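Local coordinates for glycosyl hydrolases family 2, sugar binding domain protein (PDB 6D1P) that probably hydrolyses beta-glucuronides, as a beta-glucuronidase of glycoside hydrolase family 2 from a human gut bacterium, at residues Gly132-Trp137 with Gly364-Ser369; Thr174-Ser179 with Lys400-Arg405; Gly392-Glu397 with Asp441-Phe446; Asn429-Asp434 with Ile465-Phe470. All coordinates share one frame; numbering follows the deposited sequence.

Interaction 1. Residues Gly132-Trp137 with Gly364-Ser369; sequences GGYDEW and GHYQQS
Tyr134 carries this contact through CB, CG and the CD1-CE1 side of its ring. Its CB lies 3.2 Å from Gln367 O. With CG beside the backbone N (chi1 -51°), the ring is turned onto Tyr366: Tyr134 CG is 3.5 Å from Tyr366 CB, and this CB makes a CH-pi contact over one face of the Tyr134 ring. Further out, Tyr134 CD1 approaches Tyr366 CD1 to 3.4 Å, and Tyr134 CE1 reaches over the face of the partner ring, 3.7 Å from Tyr366 CG. At the tip, the Tyr134 hydroxyl finds its hydrogen-bond partner outside the two segments. The result is an offset stack, with the centroids of the Tyr134 and Tyr366 rings 4.3 Å apart and their planes inclined by 22°. The Tyr366 hydroxyl points on to His331 and the backbone N of Glu332, which helps fix that ring.

Gln367 passes the Tyr134 backbone fully extended, its CG 3.2 Å from Tyr134 O, while its amide end finds Gln413 as polar partner. Two carbonyl oxygens, Tyr134 O and Gln367 O, also stand 3.3 Å apart; Arg192 donates to the former, which probably eases their repulsion. Beside them, Asp135 is tied to His130 and Asn409. This is a buried interdomain seam: a loop of the sugar-binding beta domain stacks on the loop following barrel strand 360-362, at the C-terminal rim where TIM-barrel glycosidases hold their active sites.

Interaction 2. Residues Thr174-Ser179 with Lys400-Arg405; sequences TEMIPS and KNQARR. With K (potassium ion), chain K; NA (sodium ion), chain D.
Gln402 lays its carboxamide along Ile177, with Gln402 CD 3.4 Å from Ile177 CG1. Its CG is anti to the backbone N (chi1 174°) and the chain stays extended beyond it, so the amide projects straight from the helix to the loop. There it grips both polar backbone atoms of one residue. Ile177 N donates to Gln402 OE1 at 3.0 Å, with an N-H...O angle of 154° and the donor standing 46° out of the carbonyl plane. Gln402 NE2 returns a weak bond to Ile177 O, also 3.0 Å long but poorly aligned. OE1 is satisfied further by a water that donates to it at 2.9 Å, and Met176 CG packs 3.3 Å from the same Gln402 OE1.

The contact joins two domains: residues 174-179 belong to a long loop of the sugar-binding beta domain, and 400-405 to helix 397-414 of the TIM barrel. Ile177 adds an apolar touch, its CD1 3.9 Å from Ala403 CB.

Behind the bonded face, the loop folds round a potassium ion, held by Met176 O at 2.5 Å and by Pro178 O at 2.6 Å, together with Asp173 and water. A cis peptide precedes Pro178, between these two ligands. Thr174 OG1 binds a sodium ion that is shared with Asp434 O and with Ser44 of the second subunit. Glu175, whose carboxylate swings nearer the helix, accepts from the backbone N of Gly396, the N-cap residue of helix 397-414.

Interaction 3. Residues Gly392-Glu397 with Asp441-Phe446; sequences GGLGGE and DSIRAF
Leu394 has CG anti to its backbone N (chi1 172°), and chi2 near 70° spreads its two methyls over different parts of helix 440-457. Phe446 likewise has CG anti to N (chi1 -174°), which carries its ring back to the leucine. Leu394 CD1 comes obliquely to the ring, 3.6 Å from Phe446 CD2. The other methyl, CD2, rests 3.7 Å from Ser442 O, a carbonyl already engaged by Phe446 N in the helix. Nearer the backbone, Leu394 CB lies 4.1 Å from Ile443 CG1, and Gly393 CA lies 4.3 Å from Ile443 CD1. At the backbone angles of Gly393, a CB would collide with the preceding carbonyl oxygen.

Trp389 backs the cluster, touching Leu394 and Ile443 and meeting the Phe446 ring edge-to-face. An alanine in place of Leu394 would remove both methyls and would probably loosen the fit against Phe446 and the Ser442 turn.

The loop that leads from barrel strand 382-386 into helix 397-414 is thus seated on the next helix of the TIM barrel. Since the touching side-chain atoms are all carbon, the fit depends on shape and on shedding water, with no directional bond between the segments to set its geometry.

Interaction 4. Residues Asn429-Asp434 with Ile465-Phe470; sequences NDWPGD and IRRCEF. With NA (sodium ion), chain D.
The charged pair comes first. Arg467 grips Asp430 side-on with two nitrogens, both spent on one oxygen: NH2 donates to Asp430 OD1 at 2.7 Å (148°) and NE donates to Asp430 OD1 at 2.9 Å (139°). OD1 lies in the guanidinium plane. NE meets its syn lone pair, whereas NH2 comes from above the carboxylate plane. A bend at chi3 of Arg467 brings its guanidinium to Asp430.

Flat groups add to this. The guanidinium and the Trp431 ring are within 6° of parallel, with Arg467 NH2 3.2 Å from Trp431 CE3; Arg391 makes a cation-pi contact with the same tryptophan. An alanine at Arg467 would lose the salt bridge and the planar neighbour of Trp431, and would probably leave the Asp430 charge less well compensated.

Topologically, the contact joins the C-terminal ends of parallel strands 420-432 and 462-466, linked through helix 440-457 in a beta-alpha-beta unit of the TIM barrel; the chains come closest at Asp430 and Cys468 and part beyond them.

Van der Waals packing completes the contact. Phe470 CE1 is 4.1 Å from Asp430 CB, and Cys468 SG sits over a face of the Phe470 ring and 4.1 Å from Asp430 N.

Water fills in between the loops. One molecule donates to Asp430 OD2 at 2.5 Å and accepts from Glu469 N at 2.7 Å; another accepts from Asn429 N at 2.9 Å and also lies beside Arg466 O. Further along, the Asp434 carboxylate pairs with Arg50 of the second subunit.

In the fold
Interactions 1 and 2 both bring the sugar-binding domain against the TIM barrel; interactions 3 and 4 lie wholly within the barrel. Interaction 1 is the most central, its centre about 12 Å from the chain centre, and relies on aromatic stacking. Interaction 2 is also buried but uses amide-backbone bonds beside metal sites. Interaction 3, its centre about 28 Å from the chain centre, is buried and apolar, while the partly buried interaction 4 is ionic and hydrated. Helix 440-457 ties the last two through Arg444 NH1 and Phe470 O; separately, Gly392 N meets Trp431 O. Interaction 2 touches the others: Tyr134 packs on Pro178, Lys400 on Phe446, and Ser179 meets Asp434 near a shared sodium at the subunit boundary.

Interaction 1. Residues Gly132-Trp137 with Gly364-Ser369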
loop_
_atom_site.group_PDB
_atom_site.type_symbol
_atom_site.label_atom_id
_atom_site.label_comp_id
_atom_site.label_asym_id
_atom_site.label_seq_id
_atom_site.Cartn_x
_atom_site.Cartn_y
_atom_site.Cartn_z
ATOM N N GLY A 132 -18.993 5.237 10.398
ATOM C CA GLY A 132 -18.688 6.161 11.462
ATOM C C GLY A 132 -17.552 5.626 12.304
ATOM O O GLY A 132 -17.680 4.567 12.926
ATOM N N GLY A 133 -16.438 6.345 12.338
ATOM C CA GLY A 133 -15.256 5.848 12.998
ATOM C C GLY A 133 -15.103 6.228 14.446
ATOM O O GLY A 133 -14.037 5.988 15.018
ATOM N N TYR A 134 -16.111 6.820 15.075
ATOM C CA TYR A 134 -15.849 7.411 16.383
ATOM C C TYR A 134 -16.920 7.166 17.428
ATOM O O TYR A 134 -16.703 7.533 18.584
ATOM C CB TYR A 134 -15.629 8.923 16.230
ATOM C CG TYR A 134 -14.616 9.201 15.167
ATOM C CD1 TYR A 134 -13.255 9.135 15.461
ATOM C CD2 TYR A 134 -15.006 9.447 13.851
ATOM C CE1 TYR A 134 -12.298 9.329 14.472
ATOM C CE2 TYR A 134 -14.055 9.649 12.857
ATOM C CZ TYR A 134 -12.704 9.584 13.174
ATOM O OH TYR A 134 -11.744 9.785 12.203
ATOM N N ASP A 135 -18.056 6.575 17.083
ATOM C CA ASP A 135 -19.088 6.239 18.050
ATOM C C ASP A 135 -19.057 4.739 18.344
ATOM O O ASP A 135 -18.453 3.949 17.611
ATOM C CB ASP A 135 -20.470 6.658 17.532
ATOM C CG ASP A 135 -20.770 6.116 16.130
ATOM O OD1 ASP A 135 -19.815 5.783 15.389
ATOM O OD2 ASP A 135 -21.965 6.027 15.771
ATOM N N GLU A 136 -19.716 4.354 19.432
ATOM C CA GLU A 136 -19.750 2.962 19.853
ATOM C C GLU A 136 -20.956 2.267 19.255
ATOM O O GLU A 136 -22.005 2.878 19.034
ATOM C CB GLU A 136 -19.820 2.840 21.371
ATOM C CG GLU A 136 -18.782 3.640 22.093
ATOM C CD GLU A 136 -18.811 3.393 23.578
ATOM O OE1 GLU A 136 -19.911 3.160 24.119
ATOM O OE2 GLU A 136 -17.733 3.415 24.196
ATOM N N TRP A 137 -20.803 0.967 19.028
ATOM C CA TRP A 137 -21.844 0.164 18.402
ATOM C C TRP A 137 -21.534 -1.287 18.731
ATOM O O TRP A 137 -20.449 -1.608 19.217
ATOM C CB TRP A 137 -21.902 0.427 16.890
ATOM C CG TRP A 137 -20.555 0.219 16.213
ATOM C CD1 TRP A 137 -19.476 1.056 16.241
ATOM C CD2 TRP A 137 -20.171 -0.900 15.406
ATOM N NE1 TRP A 137 -18.441 0.524 15.514
ATOM C CE2 TRP A 137 -18.839 -0.681 14.993
ATOM C CE3 TRP A 137 -20.817 -2.071 15.007
ATOM C CZ2 TRP A 137 -18.141 -1.593 14.204
ATOM C CZ3 TRP A 137 -20.116 -2.981 14.213
ATOM C CH2 TRP A 137 -18.789 -2.737 13.832
ATOM N N GLY A 364 -10.926 17.024 20.068
ATOM C CA GLY A 364 -10.768 16.973 18.635
ATOM C C GLY A 364 -12.090 17.255 17.948
ATOM O O GLY A 364 -12.949 17.984 18.465
ATOM N N HIS A 365 -12.287 16.621 16.790
ATOM C CA HIS A 365 -13.457 16.872 15.966
ATOM C C HIS A 365 -14.373 15.658 15.890
ATOM O O HIS A 365 -15.054 15.446 14.884
ATOM C CB HIS A 365 -13.027 17.319 14.566
ATOM C CG HIS A 365 -12.181 18.551 14.567
ATOM N ND1 HIS A 365 -12.542 19.703 15.244
ATOM C CD2 HIS A 365 -10.983 18.813 13.993
ATOM C CE1 HIS A 365 -11.613 20.626 15.065
ATOM N NE2 HIS A 365 -10.654 20.109 14.314
ATOM N N TYR A 366 -14.421 14.862 16.951
ATOM C CA TYR A 366 -15.226 13.645 16.921
ATOM C C TYR A 366 -15.384 13.140 18.351
ATOM O O TYR A 366 -14.611 13.498 19.249
ATOM C CB TYR A 366 -14.577 12.576 16.022
ATOM C CG TYR A 366 -13.074 12.576 16.166
ATOM C CD1 TYR A 366 -12.460 11.946 17.246
ATOM C CD2 TYR A 366 -12.266 13.248 15.249
ATOM C CE1 TYR A 366 -11.070 11.953 17.390
ATOM C CE2 TYR A 366 -10.871 13.267 15.378
ATOM C CZ TYR A 366 -10.285 12.623 16.462
ATOM O OH TYR A 366 -8.926 12.654 16.608
ATOM N N GLN A 367 -16.417 12.330 18.555
ATOM C CA GLN A 367 -16.522 11.530 19.765
ATOM C C GLN A 367 -15.243 10.731 19.994
ATOM O O GLN A 367 -14.725 10.084 19.075
ATOM C CB GLN A 367 -17.721 10.586 19.651
ATOM C CG GLN A 367 -17.855 9.598 20.794
ATOM C CD GLN A 367 -19.137 8.783 20.718
ATOM O OE1 GLN A 367 -20.035 9.063 19.903
ATOM N NE2 GLN A 367 -19.231 7.763 21.571
ATOM N N GLN A 368 -14.733 10.768 21.220
ATOM C CA GLN A 368 -13.506 10.057 21.554
ATOM C C GLN A 368 -13.815 8.926 22.524
ATOM O O GLN A 368 -14.932 8.814 23.032
ATOM C CB GLN A 368 -12.449 11.022 22.114
ATOM C CG GLN A 368 -12.044 12.061 21.083
ATOM C CD GLN A 368 -10.726 12.740 21.343
ATOM O OE1 GLN A 368 -10.101 12.561 22.390
ATOM N NE2 GLN A 368 -10.285 13.531 20.378
ATOM N N SER A 369 -12.817 8.054 22.728
ATOM C CA SER A 369 -12.941 6.882 23.601
ATOM C C SER A 369 -13.583 7.211 24.946
ATOM O O SER A 369 -13.232 8.198 25.591
ATOM C CB SER A 369 -11.556 6.274 23.850
ATOM O OG SER A 369 -11.589 5.357 24.927
#

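Interaction 2. Residues Thr174-Ser179 with Lys400-Arg405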
loop_
_atom_site.group_PDB
_atom_site.type_symbol
_atom_site.label_atom_id
_atom_site.label_comp_id
_atom_site.label_asym_id
_atom_site.label_seq_id
_atom_site.Cartn_x
_atom_site.Cartn_y
_atom_site.Cartn_z
ATOM N N THR A 174 -16.609 11.068 -0.116
ATOM C CA THR A 174 -17.086 12.424 0.158
ATOM C C THR A 174 -18.484 12.455 0.752
ATOM O O THR A 174 -18.893 13.508 1.252
ATOM C CB THR A 174 -17.037 13.293 -1.106
ATOM O OG1 THR A 174 -17.944 12.787 -2.100
ATOM C CG2 THR A 174 -15.629 13.305 -1.673
ATOM N N GLU A 175 -19.211 11.342 0.732
ATOM C CA GLU A 175 -20.540 11.252 1.321
ATOM C C GLU A 175 -20.505 10.724 2.749
ATOM O O GLU A 175 -21.547 10.338 3.293
ATOM C CB GLU A 175 -21.443 10.374 0.444
ATOM C CG GLU A 175 -21.744 10.980 -0.922
ATOM C CD GLU A 175 -22.615 12.260 -0.863
ATOM O OE1 GLU A 175 -23.358 12.480 0.133
ATOM O OE2 GLU A 175 -22.568 13.047 -1.839
ATOM N N MET A 176 -19.321 10.688 3.350
ATOM C CA MET A 176 -19.113 10.267 4.726
ATOM C C MET A 176 -18.426 11.401 5.484
ATOM O O MET A 176 -17.481 12.010 4.972
ATOM C CB MET A 176 -18.265 8.985 4.763
ATOM C CG MET A 176 -18.125 8.345 6.126
ATOM S SD MET A 176 -17.060 6.893 6.058
ATOM C CE MET A 176 -15.453 7.629 5.777
ATOM N N ILE A 177 -18.900 11.699 6.688
ATOM C CA ILE A 177 -18.220 12.696 7.517
ATOM C C ILE A 177 -17.213 11.937 8.371
ATOM O O ILE A 177 -17.461 10.762 8.692
ATOM C CB ILE A 177 -19.203 13.512 8.382
ATOM C CG1 ILE A 177 -20.085 12.614 9.250
ATOM C CG2 ILE A 177 -20.089 14.423 7.532
ATOM C CD1 ILE A 177 -20.786 13.396 10.363
ATOM N N PRO A 178 -16.058 12.537 8.743
ATOM C CA PRO A 178 -15.621 13.889 8.376
ATOM C C PRO A 178 -15.048 13.972 6.983
ATOM O O PRO A 178 -14.750 12.963 6.366
ATOM C CB PRO A 178 -14.516 14.180 9.388
ATOM C CG PRO A 178 -13.862 12.829 9.557
ATOM C CD PRO A 178 -15.046 11.864 9.582
ATOM N N SER A 179 -14.826 15.191 6.526
ATOM C CA SER A 179 -14.301 15.423 5.197
ATOM C C SER A 179 -12.813 15.167 5.140
ATOM O O SER A 179 -12.062 15.514 6.065
ATOM C CB SER A 179 -14.560 16.860 4.773
ATOM O OG SER A 179 -13.653 17.232 3.763
ATOM N N LYS A 400 -26.259 13.131 5.616
ATOM C CA LYS A 400 -27.024 13.806 6.673
ATOM C C LYS A 400 -27.468 12.821 7.748
ATOM O O LYS A 400 -27.473 13.147 8.943
ATOM C CB LYS A 400 -28.253 14.518 6.097
ATOM C CG LYS A 400 -27.974 15.717 5.217
ATOM C CD LYS A 400 -29.251 16.165 4.486
ATOM C CE LYS A 400 -28.975 16.575 3.029
ATOM N NZ LYS A 400 -29.629 17.888 2.674
ATOM N N ASN A 401 -27.854 11.615 7.340
ATOM C CA ASN A 401 -28.240 10.610 8.315
ATOM C C ASN A 401 -27.072 10.198 9.186
ATOM O O ASN A 401 -27.273 9.862 10.353
ATOM C CB ASN A 401 -28.835 9.392 7.611
ATOM C CG ASN A 401 -30.319 9.548 7.372
ATOM O OD1 ASN A 401 -30.995 10.300 8.084
ATOM N ND2 ASN A 401 -30.837 8.856 6.362
ATOM N N GLN A 402 -25.857 10.184 8.640
ATOM C CA GLN A 402 -24.716 9.835 9.476
ATOM C C GLN A 402 -24.497 10.897 10.549
ATOM O O GLN A 402 -24.222 10.572 11.707
ATOM C CB GLN A 402 -23.447 9.636 8.628
ATOM C CG GLN A 402 -22.204 9.405 9.514
ATOM C CD GLN A 402 -20.886 9.360 8.750
ATOM O OE1 GLN A 402 -20.837 9.600 7.539
ATOM N NE2 GLN A 402 -19.811 9.034 9.456
ATOM N N ALA A 403 -24.660 12.169 10.193
ATOM C CA ALA A 403 -24.524 13.229 11.187
ATOM C C ALA A 403 -25.616 13.139 12.252
ATOM O O ALA A 403 -25.330 13.241 13.456
ATOM C CB ALA A 403 -24.538 14.594 10.498
ATOM N N ARG A 404 -26.870 12.918 11.835
ATOM C CA ARG A 404 -27.933 12.739 12.821
ATOM C C ARG A 404 -27.657 11.523 13.693
ATOM O O ARG A 404 -27.862 11.563 14.915
ATOM C CB ARG A 404 -29.290 12.579 12.141
ATOM C CG ARG A 404 -29.700 13.720 11.247
ATOM C CD ARG A 404 -30.924 13.312 10.430
ATOM N NE ARG A 404 -31.431 14.386 9.585
ATOM C CZ ARG A 404 -31.554 14.310 8.261
ATOM N NH1 ARG A 404 -31.217 13.194 7.598
ATOM N NH2 ARG A 404 -32.035 15.357 7.590
ATOM N N ARG A 405 -27.178 10.434 13.083
ATOM C CA ARG A 405 -26.904 9.231 13.854
ATOM C C ARG A 405 -25.749 9.443 14.826
ATOM O O ARG A 405 -25.815 8.999 15.980
ATOM C CB ARG A 405 -26.594 8.070 12.912
ATOM C CG ARG A 405 -26.417 6.736 13.605
ATOM C CD ARG A 405 -26.307 5.611 12.566
ATOM N NE ARG A 405 -25.098 5.716 11.753
ATOM C CZ ARG A 405 -25.083 6.055 10.466
ATOM N NH1 ARG A 405 -26.225 6.312 9.843
ATOM N NH2 ARG A 405 -23.926 6.115 9.793
HETATM K K K K . -15.128 11.869 4.060
HETATM NA NA NA D . -17.880 14.654 -3.946
HETATM O O HOH W 1 -22.283 8.062 5.580
HETATM O O HOH W 2 -20.282 14.530 -5.596
HETATM O O HOH W 3 -14.367 14.016 1.832
HETATM O O HOH W 4 -13.427 10.011 3.309
#

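Interaction 3. Residues Gly392-Glu397 with Asp441-Phe446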
loop_
_atom_site.group_PDB
_atom_site.type_symbol
_atom_site.label_atom_id
_atom_site.label_comp_id
_atom_site.label_asym_id
_atom_site.label_seq_id
_atom_site.Cartn_x
_atom_site.Cartn_y
_atom_site.Cartn_z
ATOM N N GLY A 392 -16.019 20.927 4.219
ATOM C CA GLY A 392 -16.320 20.326 2.936
ATOM C C GLY A 392 -17.653 20.712 2.331
ATOM O O GLY A 392 -17.829 20.549 1.115
ATOM N N GLY A 393 -18.593 21.205 3.133
ATOM C CA GLY A 393 -19.916 21.521 2.644
ATOM C C GLY A 393 -20.966 20.628 3.267
ATOM O O GLY A 393 -21.051 20.518 4.491
ATOM N N LEU A 394 -21.750 19.954 2.432
ATOM C CA LEU A 394 -22.875 19.171 2.927
ATOM C C LEU A 394 -23.280 18.185 1.843
ATOM O O LEU A 394 -23.430 18.572 0.679
ATOM C CB LEU A 394 -24.048 20.081 3.308
ATOM C CG LEU A 394 -25.386 19.431 3.682
ATOM C CD1 LEU A 394 -25.307 18.701 5.021
ATOM C CD2 LEU A 394 -26.482 20.468 3.703
ATOM N N GLY A 395 -23.443 16.917 2.223
ATOM C CA GLY A 395 -23.727 15.857 1.281
ATOM C C GLY A 395 -25.200 15.493 1.231
ATOM O O GLY A 395 -26.072 16.215 1.718
ATOM N N GLY A 396 -25.464 14.320 0.641
ATOM C CA GLY A 396 -26.808 13.822 0.422
ATOM C C GLY A 396 -27.443 13.247 1.672
ATOM O O GLY A 396 -27.067 13.573 2.803
ATOM N N GLU A 397 -28.446 12.381 1.456
ATOM C CA GLU A 397 -29.248 11.896 2.578
ATOM C C GLU A 397 -28.437 10.988 3.480
ATOM O O GLU A 397 -28.652 10.945 4.697
ATOM C CB GLU A 397 -30.491 11.150 2.087
ATOM C CG GLU A 397 -31.700 12.038 1.911
ATOM C CD GLU A 397 -31.956 12.956 3.117
ATOM O OE1 GLU A 397 -32.144 12.456 4.249
ATOM O OE2 GLU A 397 -31.969 14.198 2.934
ATOM N N ASP A 441 -27.566 28.266 2.640
ATOM C CA ASP A 441 -28.898 28.158 3.221
ATOM C C ASP A 441 -29.232 26.718 3.576
ATOM O O ASP A 441 -29.865 26.463 4.610
ATOM C CB ASP A 441 -29.953 28.761 2.279
ATOM C CG ASP A 441 -29.914 28.173 0.858
ATOM O OD1 ASP A 441 -29.241 27.133 0.612
ATOM O OD2 ASP A 441 -30.578 28.770 -0.027
ATOM N N SER A 442 -28.800 25.765 2.743
ATOM C CA SER A 442 -28.961 24.355 3.075
ATOM C C SER A 442 -28.132 23.980 4.294
ATOM O O SER A 442 -28.547 23.145 5.100
ATOM C CB SER A 442 -28.563 23.481 1.883
ATOM O OG SER A 442 -29.240 23.889 0.721
ATOM N N ILE A 443 -26.946 24.563 4.430
ATOM C CA ILE A 443 -26.120 24.286 5.598
ATOM C C ILE A 443 -26.771 24.862 6.851
ATOM O O ILE A 443 -26.891 24.178 7.877
ATOM C CB ILE A 443 -24.693 24.824 5.380
ATOM C CG1 ILE A 443 -23.994 24.025 4.284
ATOM C CG2 ILE A 443 -23.883 24.739 6.664
ATOM C CD1 ILE A 443 -22.699 24.635 3.817
ATOM N N ARG A 444 -27.223 26.120 6.778
ATOM C CA ARG A 444 -28.024 26.689 7.859
ATOM C C ARG A 444 -29.166 25.755 8.240
ATOM O O ARG A 444 -29.352 25.429 9.420
ATOM C CB ARG A 444 -28.584 28.058 7.447
ATOM C CG ARG A 444 -27.907 29.253 8.077
ATOM C CD ARG A 444 -28.699 30.539 7.840
ATOM N NE ARG A 444 -29.732 30.795 8.847
ATOM C CZ ARG A 444 -29.484 31.240 10.079
ATOM N NH1 ARG A 444 -28.233 31.456 10.476
ATOM N NH2 ARG A 444 -30.479 31.473 10.924
ATOM N N ALA A 445 -29.933 25.304 7.243
ATOM C CA ALA A 445 -31.110 24.492 7.521
ATOM C C ALA A 445 -30.733 23.218 8.261
ATOM O O ALA A 445 -31.379 22.840 9.237
ATOM C CB ALA A 445 -31.836 24.162 6.216
ATOM N N PHE A 446 -29.689 22.528 7.798
ATOM C CA PHE A 446 -29.289 21.295 8.465
ATOM C C PHE A 446 -28.628 21.584 9.810
ATOM O O PHE A 446 -28.823 20.837 10.775
ATOM C CB PHE A 446 -28.365 20.487 7.558
ATOM C CG PHE A 446 -28.016 19.134 8.105
ATOM C CD1 PHE A 446 -29.005 18.195 8.342
ATOM C CD2 PHE A 446 -26.701 18.804 8.391
ATOM C CE1 PHE A 446 -28.690 16.952 8.859
ATOM C CE2 PHE A 446 -26.375 17.565 8.901
ATOM C CZ PHE A 446 -27.371 16.639 9.142
#

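Interaction 4. Residues Asn429-Asp434 with Ile465-Phe470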
loop_
_atom_site.group_PDB
_atom_site.type_symbol
_atom_site.label_atom_id
_atom_site.label_comp_id
_atom_site.label_asym_id
_atom_site.label_seq_id
_atom_site.Cartn_x
_atom_site.Cartn_y
_atom_site.Cartn_z
ATOM N N ASN A 429 -17.647 24.624 9.096
ATOM C CA ASN A 429 -18.570 24.262 8.027
ATOM C C ASN A 429 -18.681 25.340 6.950
ATOM O O ASN A 429 -19.439 25.168 5.997
ATOM C CB ASN A 429 -19.941 23.937 8.609
ATOM C CG ASN A 429 -19.887 22.774 9.571
ATOM O OD1 ASN A 429 -20.001 22.962 10.784
ATOM N ND2 ASN A 429 -19.698 21.563 9.044
ATOM N N ASP A 430 -17.960 26.441 7.077
ATOM C CA ASP A 430 -17.867 27.409 6.007
ATOM C C ASP A 430 -16.769 27.071 4.997
ATOM O O ASP A 430 -16.525 27.872 4.089
ATOM C CB ASP A 430 -17.613 28.793 6.590
ATOM C CG ASP A 430 -16.325 28.850 7.398
ATOM O OD1 ASP A 430 -15.628 27.801 7.498
ATOM O OD2 ASP A 430 -16.009 29.947 7.925
ATOM N N TRP A 431 -16.083 25.931 5.149
ATOM C CA TRP A 431 -14.993 25.561 4.253
ATOM C C TRP A 431 -15.537 24.690 3.117
ATOM O O TRP A 431 -15.917 23.537 3.367
ATOM C CB TRP A 431 -13.910 24.821 5.026
ATOM C CG TRP A 431 -12.589 24.821 4.364
ATOM C CD1 TRP A 431 -12.333 24.527 3.066
ATOM C CD2 TRP A 431 -11.319 25.098 4.972
ATOM N NE1 TRP A 431 -10.992 24.636 2.805
ATOM C CE2 TRP A 431 -10.339 24.975 3.962
ATOM C CE3 TRP A 431 -10.914 25.444 6.264
ATOM C CZ2 TRP A 431 -8.981 25.184 4.203
ATOM C CZ3 TRP A 431 -9.562 25.664 6.496
ATOM C CH2 TRP A 431 -8.616 25.545 5.471
ATOM N N PRO A 432 -15.625 25.191 1.889
ATOM C CA PRO A 432 -16.179 24.407 0.777
ATOM C C PRO A 432 -15.142 23.534 0.073
ATOM O O PRO A 432 -13.940 23.699 0.239
ATOM C CB PRO A 432 -16.666 25.494 -0.193
ATOM C CG PRO A 432 -15.741 26.609 0.031
ATOM C CD PRO A 432 -15.446 26.607 1.521
ATOM N N GLY A 433 -15.641 22.623 -0.768
ATOM C CA GLY A 433 -14.756 21.973 -1.719
ATOM C C GLY A 433 -15.026 20.520 -2.047
ATOM O O GLY A 433 -14.598 20.022 -3.100
ATOM N N ASP A 434 -15.723 19.815 -1.156
ATOM C CA ASP A 434 -15.967 18.404 -1.407
ATOM C C ASP A 434 -17.058 18.168 -2.446
ATOM O O ASP A 434 -17.151 17.061 -2.964
ATOM C CB ASP A 434 -16.313 17.692 -0.097
ATOM C CG ASP A 434 -15.087 17.096 0.578
ATOM O OD1 ASP A 434 -13.953 17.428 0.152
ATOM O OD2 ASP A 434 -15.256 16.284 1.518
ATOM N N ILE A 465 -20.733 25.450 17.953
ATOM C CA ILE A 465 -19.956 25.155 16.749
ATOM C C ILE A 465 -18.770 26.107 16.709
ATOM O O ILE A 465 -18.677 27.048 17.498
ATOM C CB ILE A 465 -20.754 25.279 15.433
ATOM C CG1 ILE A 465 -21.257 26.718 15.251
ATOM C CG2 ILE A 465 -21.859 24.226 15.358
ATOM C CD1 ILE A 465 -22.052 26.966 13.971
ATOM N N ARG A 466 -17.870 25.861 15.756
ATOM C CA ARG A 466 -16.680 26.682 15.558
ATOM C C ARG A 466 -16.576 27.118 14.101
ATOM O O ARG A 466 -16.659 26.285 13.191
ATOM C CB ARG A 466 -15.389 25.939 15.968
ATOM C CG ARG A 466 -14.164 26.865 15.888
ATOM C CD ARG A 466 -12.811 26.223 16.139
ATOM N NE ARG A 466 -11.781 27.166 15.721
ATOM C CZ ARG A 466 -11.291 27.222 14.489
ATOM N NH1 ARG A 466 -11.712 26.351 13.585
ATOM N NH2 ARG A 466 -10.385 28.133 14.161
ATOM N N ARG A 467 -16.394 28.423 13.888
ATOM C CA ARG A 467 -16.074 29.016 12.588
ATOM C C ARG A 467 -17.120 28.655 11.529
ATOM O O ARG A 467 -16.893 27.832 10.643
ATOM C CB ARG A 467 -14.685 28.594 12.102
ATOM C CG ARG A 467 -14.053 29.624 11.202
ATOM C CD ARG A 467 -12.890 29.081 10.429
ATOM N NE ARG A 467 -13.328 28.545 9.136
ATOM C CZ ARG A 467 -12.501 28.303 8.123
ATOM N NH1 ARG A 467 -11.211 28.548 8.275
ATOM N NH2 ARG A 467 -12.960 27.841 6.956
ATOM N N CYS A 468 -18.276 29.307 11.644
ATOM C CA CYS A 468 -19.267 29.293 10.564
ATOM C C CYS A 468 -20.153 30.518 10.802
ATOM O O CYS A 468 -21.198 30.417 11.447
ATOM C CB CYS A 468 -20.086 28.021 10.516
ATOM S SG CYS A 468 -21.170 27.985 9.037
ATOM N N GLU A 469 -19.707 31.668 10.290
ATOM C CA GLU A 469 -20.342 32.925 10.677
ATOM C C GLU A 469 -21.813 32.959 10.285
ATOM O O GLU A 469 -22.637 33.485 11.040
ATOM C CB GLU A 469 -19.599 34.114 10.075
ATOM C CG GLU A 469 -18.210 34.327 10.660
ATOM C CD GLU A 469 -18.189 34.519 12.195
ATOM O OE1 GLU A 469 -17.434 33.776 12.873
ATOM O OE2 GLU A 469 -18.903 35.422 12.711
ATOM N N PHE A 470 -22.173 32.369 9.132
ATOM C CA PHE A 470 -23.567 32.405 8.692
ATOM C C PHE A 470 -24.459 31.403 9.416
ATOM O O PHE A 470 -25.649 31.305 9.092
ATOM C CB PHE A 470 -23.667 32.200 7.168
ATOM C CG PHE A 470 -23.180 30.855 6.667
ATOM C CD1 PHE A 470 -21.937 30.733 6.065
ATOM C CD2 PHE A 470 -23.983 29.732 6.741
ATOM C CE1 PHE A 470 -21.484 29.503 5.578
ATOM C CE2 PHE A 470 -23.537 28.502 6.250
ATOM C CZ PHE A 470 -22.281 28.393 5.681
HETATM NA NA NA D . -17.880 14.654 -3.946
HETATM O O HOH W 5 -18.851 25.236 11.698
HETATM O O HOH W 6 -17.505 31.801 8.674
HETATM O O HOH W 2 -20.282 14.530 -5.596
#